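Local coordinates for Rho guanine nucleotide exchange factor TIAM2 (Mus musculus, PDB 3A8P), which stimulates GDP-GTP exchange on the GTPase Rac1, linking extracellular signals to the cytoskeleton, and uses its PHCCEx domain as a protein- and membrane-binding module, at residues S166-P171 with K175-Q180; S215-T220 with S237-L242. All coordinates share one frame; numbering follows the deposited sequence.

Contact 1 (S166-P171 with K175-Q180); sequences SVVSDP and KAIENQ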
ATOM      1  N   SER A 166     -11.294  22.480 -22.741  1.00 34.85           N
ATOM      2  CA  SER A 166     -10.506  23.266 -23.681  1.00 37.36           C
ATOM      3  C   SER A 166     -11.194  24.477 -24.314  1.00 38.15           C
ATOM      4  O   SER A 166     -10.511  25.386 -24.771  1.00 39.34           O
ATOM      5  CB  SER A 166      -9.955  22.365 -24.790  1.00 36.42           C
ATOM      6  OG  SER A 166     -10.978  21.959 -25.683  1.00 35.41           O
ATOM      7  N   VAL A 167     -12.523  24.505 -24.351  1.00 39.20           N
ATOM      8  CA  VAL A 167     -13.225  25.645 -24.947  1.00 43.31           C
ATOM      9  C   VAL A 167     -13.897  26.539 -23.911  1.00 45.38           C
ATOM     10  O   VAL A 167     -14.527  27.539 -24.261  1.00 45.85           O
ATOM     11  CB  VAL A 167     -14.321  25.193 -25.944  1.00 43.63           C
ATOM     12  CG1 VAL A 167     -13.718  24.312 -27.038  1.00 42.52           C
ATOM     13  CG2 VAL A 167     -15.421  24.461 -25.195  1.00 45.41           C
ATOM     14  N   VAL A 168     -13.768  26.174 -22.641  1.00 47.30           N
ATOM     15  CA  VAL A 168     -14.368  26.938 -21.553  1.00 48.36           C
ATOM     16  C   VAL A 168     -13.488  28.097 -21.092  1.00 49.77           C
ATOM     17  O   VAL A 168     -12.314  27.914 -20.761  1.00 48.48           O
ATOM     18  CB  VAL A 168     -14.664  26.027 -20.348  1.00 47.76           C
ATOM     19  CG1 VAL A 168     -15.165  26.854 -19.173  1.00 47.43           C
ATOM     20  CG2 VAL A 168     -15.698  24.986 -20.736  1.00 46.78           C
ATOM     21  N   SER A 169     -14.071  29.292 -21.072  1.00 52.67           N
ATOM     22  CA  SER A 169     -13.358  30.497 -20.652  1.00 56.29           C
ATOM     23  C   SER A 169     -13.880  30.969 -19.297  1.00 57.69           C
ATOM     24  O   SER A 169     -13.155  31.595 -18.524  1.00 56.76           O
ATOM     25  CB  SER A 169     -13.543  31.610 -21.690  1.00 56.53           C
ATOM     26  OG  SER A 169     -13.051  31.212 -22.959  1.00 58.80           O
ATOM     27  N   ASP A 170     -15.145  30.666 -19.023  1.00 60.60           N
ATOM     28  CA  ASP A 170     -15.772  31.049 -17.765  1.00 64.09           C
ATOM     29  C   ASP A 170     -14.851  30.636 -16.623  1.00 65.01           C
ATOM     30  O   ASP A 170     -14.395  29.496 -16.563  1.00 64.60           O
ATOM     31  CB  ASP A 170     -17.122  30.348 -17.608  1.00 67.33           C
ATOM     32  CG  ASP A 170     -17.817  30.107 -18.937  1.00 69.94           C
ATOM     33  OD1 ASP A 170     -18.039  31.084 -19.687  1.00 72.45           O
ATOM     34  OD2 ASP A 170     -18.146  28.935 -19.230  1.00 71.29           O
ATOM     35  N   PRO A 171     -14.579  31.558 -15.692  1.00 66.51           N
ATOM     36  CA  PRO A 171     -13.704  31.294 -14.545  1.00 66.30           C
ATOM     37  C   PRO A 171     -14.169  30.152 -13.649  1.00 65.99           C
ATOM     38  O   PRO A 171     -13.467  29.153 -13.487  1.00 65.87           O
ATOM     39  CB  PRO A 171     -13.692  32.632 -13.814  1.00 67.41           C
ATOM     40  CG  PRO A 171     -15.079  33.150 -14.073  1.00 68.04           C
ATOM     41  CD  PRO A 171     -15.251  32.862 -15.549  1.00 66.73           C
ATOM     42  N   LYS A 175     -12.943  25.980 -13.268  1.00 51.08           N
ATOM     43  CA  LYS A 175     -12.567  25.239 -12.068  1.00 50.39           C
ATOM     44  C   LYS A 175     -13.505  24.063 -11.817  1.00 48.71           C
ATOM     45  O   LYS A 175     -13.069  23.002 -11.368  1.00 47.81           O
ATOM     46  CB  LYS A 175     -12.560  26.155 -10.834  1.00 51.89           C
ATOM     47  CG  LYS A 175     -13.936  26.587 -10.355  1.00 55.59           C
ATOM     48  CD  LYS A 175     -13.927  26.977  -8.873  1.00 58.98           C
ATOM     49  CE  LYS A 175     -13.202  28.294  -8.609  1.00 59.76           C
ATOM     50  NZ  LYS A 175     -13.961  29.483  -9.104  1.00 61.87           N
ATOM     51  N   ALA A 176     -14.788  24.248 -12.110  1.00 45.92           N
ATOM     52  CA  ALA A 176     -15.760  23.180 -11.903  1.00 43.27           C
ATOM     53  C   ALA A 176     -15.386  21.919 -12.676  1.00 41.71           C
ATOM     54  O   ALA A 176     -15.490  20.810 -12.154  1.00 40.81           O
ATOM     55  CB  ALA A 176     -17.142  23.644 -12.314  1.00 44.31           C
ATOM     56  N   ILE A 177     -14.957  22.082 -13.923  1.00 38.89           N
ATOM     57  CA  ILE A 177     -14.581  20.927 -14.726  1.00 37.46           C
ATOM     58  C   ILE A 177     -13.226  20.389 -14.265  1.00 36.79           C
ATOM     59  O   ILE A 177     -12.977  19.184 -14.312  1.00 33.48           O
ATOM     60  CB  ILE A 177     -14.508  21.289 -16.227  1.00 37.45           C
ATOM     61  CG1 ILE A 177     -15.877  21.793 -16.702  1.00 37.92           C
ATOM     62  CG2 ILE A 177     -14.083  20.072 -17.035  1.00 35.91           C
ATOM     63  CD1 ILE A 177     -15.892  22.321 -18.132  1.00 38.00           C
ATOM     64  N   GLU A 178     -12.358  21.287 -13.811  1.00 35.82           N
ATOM     65  CA  GLU A 178     -11.038  20.894 -13.337  1.00 38.25           C
ATOM     66  C   GLU A 178     -11.186  20.021 -12.094  1.00 37.54           C
ATOM     67  O   GLU A 178     -10.469  19.033 -11.935  1.00 35.49           O
ATOM     68  CB  GLU A 178     -10.194  22.130 -13.013  1.00 39.04           C
ATOM     69  CG  GLU A 178     -10.058  23.086 -14.181  1.00 43.63           C
ATOM     70  CD  GLU A 178      -9.090  24.221 -13.903  1.00 47.27           C
ATOM     71  OE1 GLU A 178      -9.230  24.884 -12.851  1.00 46.90           O
ATOM     72  OE2 GLU A 178      -8.194  24.453 -14.745  1.00 51.21           O
ATOM     73  N   ASN A 179     -12.122  20.393 -11.223  1.00 36.29           N
ATOM     74  CA  ASN A 179     -12.389  19.638 -10.005  1.00 37.41           C
ATOM     75  C   ASN A 179     -12.770  18.217 -10.393  1.00 37.35           C
ATOM     76  O   ASN A 179     -12.343  17.251  -9.761  1.00 35.88           O
ATOM     77  CB  ASN A 179     -13.544  20.273  -9.229  1.00 40.24           C
ATOM     78  CG  ASN A 179     -13.183  21.625  -8.640  1.00 43.34           C
ATOM     79  OD1 ASN A 179     -14.062  22.419  -8.305  1.00 47.78           O
ATOM     80  ND2 ASN A 179     -11.886  21.891  -8.502  1.00 44.37           N
ATOM     81  N   GLN A 180     -13.581  18.106 -11.441  1.00 35.00           N
ATOM     82  CA  GLN A 180     -14.033  16.816 -11.943  1.00 33.03           C
ATOM     83  C   GLN A 180     -12.837  16.025 -12.491  1.00 31.94           C
ATOM     84  O   GLN A 180     -12.671  14.840 -12.201  1.00 28.85           O
ATOM     85  CB  GLN A 180     -15.068  17.037 -13.046  1.00 32.51           C
ATOM     86  CG  GLN A 180     -15.836  15.798 -13.432  1.00 39.01           C
ATOM     87  CD  GLN A 180     -16.773  16.038 -14.602  1.00 40.26           C
ATOM     88  OE1 GLN A 180     -17.564  16.985 -14.600  1.00 40.39           O
ATOM     89  NE2 GLN A 180     -16.688  15.177 -15.607  1.00 40.38           N
TER
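Lys175 opens the 175-180 side of this contact with its backbone rather than its charge: Lys175 N donates to Pro171 O at 3.2 Å. The N-H...O angle of 169° makes the bond nearly straight. This is an i to i+4 alpha-helical bond, and it belongs to the first turn of helix 171-206, for which Asp170 holds the N-cap position although its carboxylate makes no capping bond. The side chain of Lys175 starts between its own backbone N and carbonyl carbon (chi1 72°). The backbone sets CB and this rotation places CG, so that Lys175 CB and CG each lie 4.1 Å from Pro171 O.

Two residues on, Ile177 makes the side-chain half of the contact. Its CG1 stands anti to the carbonyl carbon (chi1 -60°) and the chain runs on extended, carrying CD1 outward to the loop. There Ile177 CD1 meets Val168 CG2 at 3.7 Å, the single apolar touch between the segments. The two side chains approach at a slant, one methyl against another, across backbones whose CA atoms at Val168 and Ile177 are 9.1 Å apart. Farther along, Asn179 N donates to Lys175 O and continues the helical bonding. About 140 Å² is buried in all, both sides summed.

The loop has a second hold on the helix start, since Val168 O accepts a hydrogen bond from Arg174 NE. The motif is a helical hairpin: residues 166-170 turn the chain from helix 136-165 into helix 171-206, where the predicted coiled coil begins, and Ile177 and Glu178 both also touch Leu165 near the end of the preceding helix.

Contact 2 (S215-T220 with S237-L242); sequences SLLAAT and SSFHAL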
ATOM      1  N   SER A 215       6.451   0.513 -12.232  1.00 30.50           N
ATOM      2  CA  SER A 215       5.289   0.586 -13.114  1.00 31.93           C
ATOM      3  C   SER A 215       4.119   1.288 -12.422  1.00 31.34           C
ATOM      4  O   SER A 215       3.317   1.961 -13.070  1.00 31.65           O
ATOM      5  CB  SER A 215       4.873  -0.823 -13.557  1.00 32.94           C
ATOM      6  OG  SER A 215       5.945  -1.488 -14.216  1.00 35.49           O
ATOM      7  N   LEU A 216       4.012   1.122 -11.109  1.00 27.30           N
ATOM      8  CA  LEU A 216       2.949   1.783 -10.364  1.00 25.80           C
ATOM      9  C   LEU A 216       3.281   3.275 -10.184  1.00 25.46           C
ATOM     10  O   LEU A 216       2.416   4.137 -10.325  1.00 24.41           O
ATOM     11  CB  LEU A 216       2.775   1.132  -8.989  1.00 21.87           C
ATOM     12  CG  LEU A 216       1.830   1.852  -8.023  1.00 22.82           C
ATOM     13  CD1 LEU A 216       0.452   2.054  -8.662  1.00 21.07           C
ATOM     14  CD2 LEU A 216       1.714   1.045  -6.747  1.00 21.48           C
ATOM     15  N   LEU A 217       4.538   3.582  -9.890  1.00 24.98           N
ATOM     16  CA  LEU A 217       4.918   4.976  -9.685  1.00 27.02           C
ATOM     17  C   LEU A 217       4.775   5.825 -10.947  1.00 29.17           C
ATOM     18  O   LEU A 217       4.720   7.050 -10.878  1.00 30.10           O
ATOM     19  CB  LEU A 217       6.341   5.058  -9.130  1.00 26.74           C
ATOM     20  CG  LEU A 217       6.469   4.550  -7.689  1.00 26.92           C
ATOM     21  CD1 LEU A 217       7.899   4.727  -7.202  1.00 31.48           C
ATOM     22  CD2 LEU A 217       5.509   5.319  -6.788  1.00 27.75           C
ATOM     23  N   ALA A 218       4.696   5.168 -12.098  1.00 28.77           N
ATOM     24  CA  ALA A 218       4.535   5.867 -13.357  1.00 29.45           C
ATOM     25  C   ALA A 218       3.118   6.423 -13.465  1.00 29.36           C
ATOM     26  O   ALA A 218       2.841   7.257 -14.317  1.00 29.67           O
ATOM     27  CB  ALA A 218       4.809   4.919 -14.512  1.00 31.17           C
ATOM     28  N   ALA A 219       2.230   5.956 -12.591  1.00 28.71           N
ATOM     29  CA  ALA A 219       0.832   6.382 -12.585  1.00 27.43           C
ATOM     30  C   ALA A 219       0.557   7.517 -11.591  1.00 28.06           C
ATOM     31  O   ALA A 219      -0.554   8.054 -11.530  1.00 27.63           O
ATOM     32  CB  ALA A 219      -0.065   5.184 -12.268  1.00 26.11           C
ATOM     33  N   THR A 220       1.564   7.876 -10.808  1.00 28.70           N
ATOM     34  CA  THR A 220       1.412   8.950  -9.834  1.00 31.12           C
ATOM     35  C   THR A 220       1.232  10.266 -10.592  1.00 30.12           C
ATOM     36  O   THR A 220       2.003  10.580 -11.494  1.00 29.75           O
ATOM     37  CB  THR A 220       2.650   9.043  -8.912  1.00 32.57           C
ATOM     38  OG1 THR A 220       3.012   7.729  -8.462  1.00 32.24           O
ATOM     39  CG2 THR A 220       2.341   9.896  -7.689  1.00 32.12           C
ATOM     40  N   SER A 237       5.008   2.621  -1.268  1.00 23.35           N
ATOM     41  CA  SER A 237       4.437   2.656   0.082  1.00 20.82           C
ATOM     42  C   SER A 237       3.830   4.013   0.457  1.00 22.57           C
ATOM     43  O   SER A 237       2.724   4.068   1.009  1.00 22.82           O
ATOM     44  CB  SER A 237       5.506   2.274   1.123  1.00 21.11           C
ATOM     45  OG  SER A 237       6.055   0.988   0.860  1.00 19.32           O
ATOM     46  N   SER A 238       4.552   5.103   0.190  1.00 20.50           N
ATOM     47  CA  SER A 238       4.019   6.421   0.516  1.00 22.89           C
ATOM     48  C   SER A 238       2.872   6.756  -0.447  1.00 23.14           C
ATOM     49  O   SER A 238       1.913   7.412  -0.054  1.00 23.62           O
ATOM     50  CB  SER A 238       5.119   7.505   0.468  1.00 20.48           C
ATOM     51  OG  SER A 238       5.750   7.601  -0.797  1.00 23.13           O
ATOM     52  N   PHE A 239       2.964   6.284  -1.694  1.00 22.48           N
ATOM     53  CA  PHE A 239       1.913   6.524  -2.694  1.00 22.73           C
ATOM     54  C   PHE A 239       0.642   5.815  -2.211  1.00 22.86           C
ATOM     55  O   PHE A 239      -0.466   6.351  -2.316  1.00 23.00           O
ATOM     56  CB  PHE A 239       2.372   5.994  -4.066  1.00 22.31           C
ATOM     57  CG  PHE A 239       1.407   6.260  -5.204  1.00 21.46           C
ATOM     58  CD1 PHE A 239       0.525   7.337  -5.171  1.00 23.55           C
ATOM     59  CD2 PHE A 239       1.402   5.432  -6.320  1.00 21.76           C
ATOM     60  CE1 PHE A 239      -0.359   7.585  -6.240  1.00 23.96           C
ATOM     61  CE2 PHE A 239       0.525   5.666  -7.393  1.00 23.14           C
ATOM     62  CZ  PHE A 239      -0.358   6.747  -7.350  1.00 23.52           C
ATOM     63  N   HIS A 240       0.813   4.621  -1.654  1.00 22.11           N
ATOM     64  CA  HIS A 240      -0.316   3.860  -1.121  1.00 23.67           C
ATOM     65  C   HIS A 240      -0.944   4.645   0.034  1.00 25.26           C
ATOM     66  O   HIS A 240      -2.171   4.769   0.131  1.00 23.62           O
ATOM     67  CB  HIS A 240       0.146   2.499  -0.583  1.00 21.90           C
ATOM     68  CG  HIS A 240      -0.974   1.648  -0.064  1.00 26.73           C
ATOM     69  ND1 HIS A 240      -0.779   0.628   0.843  1.00 24.87           N
ATOM     70  CD2 HIS A 240      -2.300   1.651  -0.347  1.00 26.11           C
ATOM     71  CE1 HIS A 240      -1.935   0.042   1.099  1.00 27.93           C
ATOM     72  NE2 HIS A 240      -2.875   0.644   0.390  1.00 28.18           N
ATOM     73  N   ALA A 241      -0.087   5.147   0.923  1.00 24.50           N
ATOM     74  CA  ALA A 241      -0.539   5.923   2.072  1.00 26.95           C
ATOM     75  C   ALA A 241      -1.308   7.149   1.597  1.00 28.95           C
ATOM     76  O   ALA A 241      -2.317   7.528   2.199  1.00 31.96           O
ATOM     77  CB  ALA A 241       0.650   6.345   2.923  1.00 26.20           C
ATOM     78  N   LEU A 242      -0.837   7.764   0.514  1.00 29.37           N
ATOM     79  CA  LEU A 242      -1.509   8.940  -0.031  1.00 28.95           C
ATOM     80  C   LEU A 242      -2.899   8.570  -0.550  1.00 27.65           C
ATOM     81  O   LEU A 242      -3.873   9.277  -0.294  1.00 28.12           O
ATOM     82  CB  LEU A 242      -0.682   9.565  -1.158  1.00 29.19           C
ATOM     83  CG  LEU A 242      -1.311  10.831  -1.750  1.00 30.60           C
ATOM     84  CD1 LEU A 242      -1.420  11.890  -0.651  1.00 28.74           C
ATOM     85  CD2 LEU A 242      -0.479  11.339  -2.921  1.00 30.92           C
TER
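Phe239 reaches from helix 236-245 to Leu216, Leu217 and Thr220, and its ring carries nearly all of the contact. From CB the side chain leaves toward the other segment, with CG anti to the backbone N (chi1 -176°), and the ring extends to the turn residues. Phe239 CG is 3.9 Å from Thr220 OG1, which lies over the ring face nearer CD2 and CE2. Along the CD2-CE2 edge, Phe239 CD2 meets two leucines: Leu216 CG lies at 4.0 Å and Leu217 CD2 at 4.1 Å, the latter side chain sliding past in the opposite direction and reaching the ring obliquely. Next along, Phe239 CE2 touches Leu216 CD1 at 3.8 Å and comes equally near Leu216 O.

These partners come from the short, weakly bonded helix 213-217 and the type I beta turn Leu217-Thr220, within the CC-Ex part of the PHCCEx domain. Helix 171-206 lines the ring as well through Glu189 and Met193, and Leu228 of helix 222-231 adds another contact.

Along the CD1-CE1 edge, Thr220 CG2 lies over the same face as OG1. That methyl makes a CH-pi contact, 21° off the ring normal, with Thr220 CG2 3.8 Å from Phe239 CE1. Thr220 OG1 sits nearer the rim, 3.4 Å from Phe239 CE2. Thr220 OG1 donates to Leu217 O at 3.0 Å, coming from above the carbonyl plane at a C=O...O angle of 107°, so the hydroxyl is satisfied within the turn while its oxygen rests on the ring. Leu217 O also accepts from Thr220 N, from the same face of its plane; the OG1 bond helps fix the threonine's chi1, while the Thr220 N bond closes the turn. At the tip, CZ packs against Thr220 CA and, more distantly, Ala219 O.

How the contacts relate
Contact 1 is a surface contact, centred about 33 Å from the centre of the chain, whereas contact 2 is partly buried, about 8 Å from that centre. Their own centres lie about 27 Å apart, and their nearest atoms about 14 Å, so they do not touch. Both belong to the CC-Ex region and involve helix 171-206: contact 1 contains its start, and farther along it packs against Leu216, Ala219 and Phe239 of contact 2. The chemistry follows position. A backbone bond and a lone methyl pair suffice at the hairpin tip, while in the partly buried contact 2 an aromatic ring gathers leucine and threonine groups without any hydrogen bond between the segments.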